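Local coordinates for lipoteichoic acid primase (Listeria monocytogenes, PDB 4UOP), which belongs, through its extracellular catalytic domain, to the sulfatase-like family of metal-dependent enzymes and carries a bound magnesium ion, at residues 147-153 and 212-218. Residues are numbered along the deposited sequence; the frame is centred on the assembly and turned at random.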
# COMPACT_ATOMS: atom_id res chain seq x y z
N ASP B 147 32.22 -14.77 -10.52
CA ASP B 147 33.08 -15.39 -9.53
C ASP B 147 32.96 -14.79 -8.13
O ASP B 147 33.91 -14.89 -7.35
CB ASP B 147 34.55 -15.37 -9.97
CG ASP B 147 34.77 -16.05 -11.30
OD1 ASP B 147 34.83 -17.30 -11.31
OD2 ASP B 147 34.85 -15.34 -12.33
N TYR B 148 31.81 -14.19 -7.83
CA TYR B 148 31.50 -13.78 -6.46
C TYR B 148 30.61 -14.83 -5.81
O TYR B 148 29.66 -15.32 -6.43
CB TYR B 148 30.77 -12.43 -6.42
CG TYR B 148 31.64 -11.23 -6.79
CD1 TYR B 148 32.02 -10.98 -8.09
CD2 TYR B 148 32.07 -10.35 -5.81
CE1 TYR B 148 32.83 -9.90 -8.42
CE2 TYR B 148 32.87 -9.26 -6.13
CZ TYR B 148 33.25 -9.04 -7.44
OH TYR B 148 34.06 -7.97 -7.76
N LYS B 149 30.91 -15.18 -4.56
CA LYS B 149 29.96 -15.84 -3.68
C LYS B 149 29.17 -14.73 -3.00
O LYS B 149 29.75 -13.71 -2.64
CB LYS B 149 30.67 -16.69 -2.64
CG LYS B 149 31.36 -17.93 -3.20
CD LYS B 149 30.35 -18.92 -3.73
CE LYS B 149 31.02 -20.22 -4.17
NZ LYS B 149 29.97 -21.17 -4.64
N THR B 150 27.86 -14.92 -2.87
CA THR B 150 26.97 -13.85 -2.45
C THR B 150 26.18 -14.28 -1.22
O THR B 150 25.74 -15.43 -1.12
CB THR B 150 26.02 -13.43 -3.60
OG1 THR B 150 25.17 -14.51 -3.95
CG2 THR B 150 26.83 -13.01 -4.84
N ALA B 151 26.05 -13.37 -0.25
CA ALA B 151 25.32 -13.68 0.98
C ALA B 151 24.66 -12.43 1.51
O ALA B 151 25.17 -11.32 1.32
CB ALA B 151 26.25 -14.28 2.03
N THR B 152 23.55 -12.62 2.21
CA THR B 152 22.94 -11.52 2.95
C THR B 152 22.77 -11.92 4.41
O THR B 152 22.56 -13.10 4.71
CB THR B 152 21.62 -11.09 2.28
OG1 THR B 152 21.08 -9.93 2.93
CG2 THR B 152 20.62 -12.23 2.28
N PHE B 153 22.88 -10.92 5.30
CA PHE B 153 22.92 -11.10 6.75
C PHE B 153 21.90 -10.18 7.40
O PHE B 153 21.89 -8.98 7.15
CB PHE B 153 24.29 -10.71 7.31
CG PHE B 153 25.45 -11.53 6.79
CD1 PHE B 153 26.01 -11.27 5.53
CD2 PHE B 153 26.00 -12.54 7.55
CE1 PHE B 153 27.10 -11.99 5.07
CE2 PHE B 153 27.07 -13.29 7.08
CZ PHE B 153 27.62 -13.01 5.84
N GLN B 212 38.40 -15.93 -2.12
CA GLN B 212 37.06 -16.05 -2.67
C GLN B 212 36.45 -14.66 -2.71
O GLN B 212 36.09 -14.10 -1.67
CB GLN B 212 36.21 -16.98 -1.82
CG GLN B 212 34.75 -17.05 -2.26
CD GLN B 212 34.60 -17.55 -3.69
OE1 GLN B 212 34.77 -18.74 -3.96
NE2 GLN B 212 34.26 -16.64 -4.61
N LYS B 213 36.33 -14.09 -3.90
CA LYS B 213 35.66 -12.81 -4.04
C LYS B 213 34.25 -12.97 -3.49
O LYS B 213 33.59 -13.98 -3.78
CB LYS B 213 35.58 -12.37 -5.49
CG LYS B 213 36.89 -11.95 -6.13
CD LYS B 213 36.64 -11.30 -7.48
CE LYS B 213 35.71 -12.14 -8.33
NZ LYS B 213 35.76 -11.75 -9.76
N PHE B 214 33.78 -11.98 -2.73
CA PHE B 214 32.47 -12.08 -2.11
C PHE B 214 31.70 -10.76 -2.21
O PHE B 214 32.29 -9.68 -2.29
CB PHE B 214 32.58 -12.54 -0.64
CG PHE B 214 33.34 -11.58 0.24
CD1 PHE B 214 32.69 -10.52 0.85
CD2 PHE B 214 34.70 -11.74 0.46
CE1 PHE B 214 33.38 -9.64 1.66
CE2 PHE B 214 35.39 -10.87 1.27
CZ PHE B 214 34.74 -9.80 1.87
N TYR B 215 30.38 -10.90 -2.24
CA TYR B 215 29.45 -9.81 -2.02
C TYR B 215 28.68 -10.16 -0.75
O TYR B 215 28.02 -11.21 -0.68
CB TYR B 215 28.50 -9.65 -3.22
CG TYR B 215 27.22 -8.87 -2.98
CD1 TYR B 215 27.19 -7.77 -2.12
CD2 TYR B 215 26.04 -9.21 -3.64
CE1 TYR B 215 26.02 -7.05 -1.91
CE2 TYR B 215 24.88 -8.49 -3.46
CZ TYR B 215 24.86 -7.42 -2.57
OH TYR B 215 23.70 -6.71 -2.37
N ALA B 216 28.80 -9.30 0.26
CA ALA B 216 28.03 -9.43 1.49
C ALA B 216 27.10 -8.23 1.65
O ALA B 216 27.53 -7.08 1.56
CB ALA B 216 28.98 -9.52 2.67
N GLN B 217 25.81 -8.51 1.84
CA GLN B 217 24.79 -7.48 2.12
C GLN B 217 24.35 -7.64 3.58
O GLN B 217 23.88 -8.70 3.95
CB GLN B 217 23.59 -7.65 1.22
CG GLN B 217 22.46 -6.67 1.50
CD GLN B 217 22.57 -5.37 0.73
OE1 GLN B 217 23.23 -5.28 -0.32
NE2 GLN B 217 21.86 -4.35 1.22
N LEU B 218 24.55 -6.61 4.39
CA LEU B 218 24.17 -6.62 5.79
C LEU B 218 23.02 -5.65 5.99
O LEU B 218 23.06 -4.50 5.51
CB LEU B 218 25.35 -6.24 6.67
CG LEU B 218 26.52 -7.22 6.70
CD1 LEU B 218 27.46 -6.99 5.53
CD2 LEU B 218 27.33 -7.09 7.98
O HOH W 1 36.61 -15.46 -6.53
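The carbonyl oxygen of K213 is gripped by two N-H groups, the backbone N of K149 at 3.0 Å and the side-chain NE2 of Q212 at 2.9 Å. The second bond is nearly straight, 170° at the hydrogen, and lies close to the Q212 amide plane; a bend at chi2 (60°) turns the amide toward the carbonyl of the next residue. The side chains of Q212 and K149 cross at about a right angle, with CG of K149 3.3 Å from CD of Q212. Just before the strands pair, a water bridges the two segments, donating to O of D147 and accepting from N of K213. CE of K213 lies over one face of the Y148 ring, offset toward its rim, in a CH-pi contact 4.0 Å from the centroid; NZ is tied to the N146 carbonyl and Y148 OH to that of K58. From here 149-153 and 214-218 run parallel, and the backbone ladder continues through Y215 N to K149 O, A151 N to Y215 O, Q217 N to A151 O and F153 N to Q217 O, the last at 2.8 Å. On the face bearing T150 and T152, the hydroxyl of Y215 donates to OE1 of Q217 at 2.5 Å, while CG2 of T150 comes up to the edge of the Y215 ring. On the reverse face CE1 of F153 touches CB of A216 at 3.9 Å. The pair belongs to the central mixed sheet of the sulfatase-like domain, with 174-176 beyond 149-153 and 59-65 beyond 214-219. Helix 139-144 packs on Y148, T150 and Y215, whereas helix 193-209 covers K149, F153 and F214 on the other face.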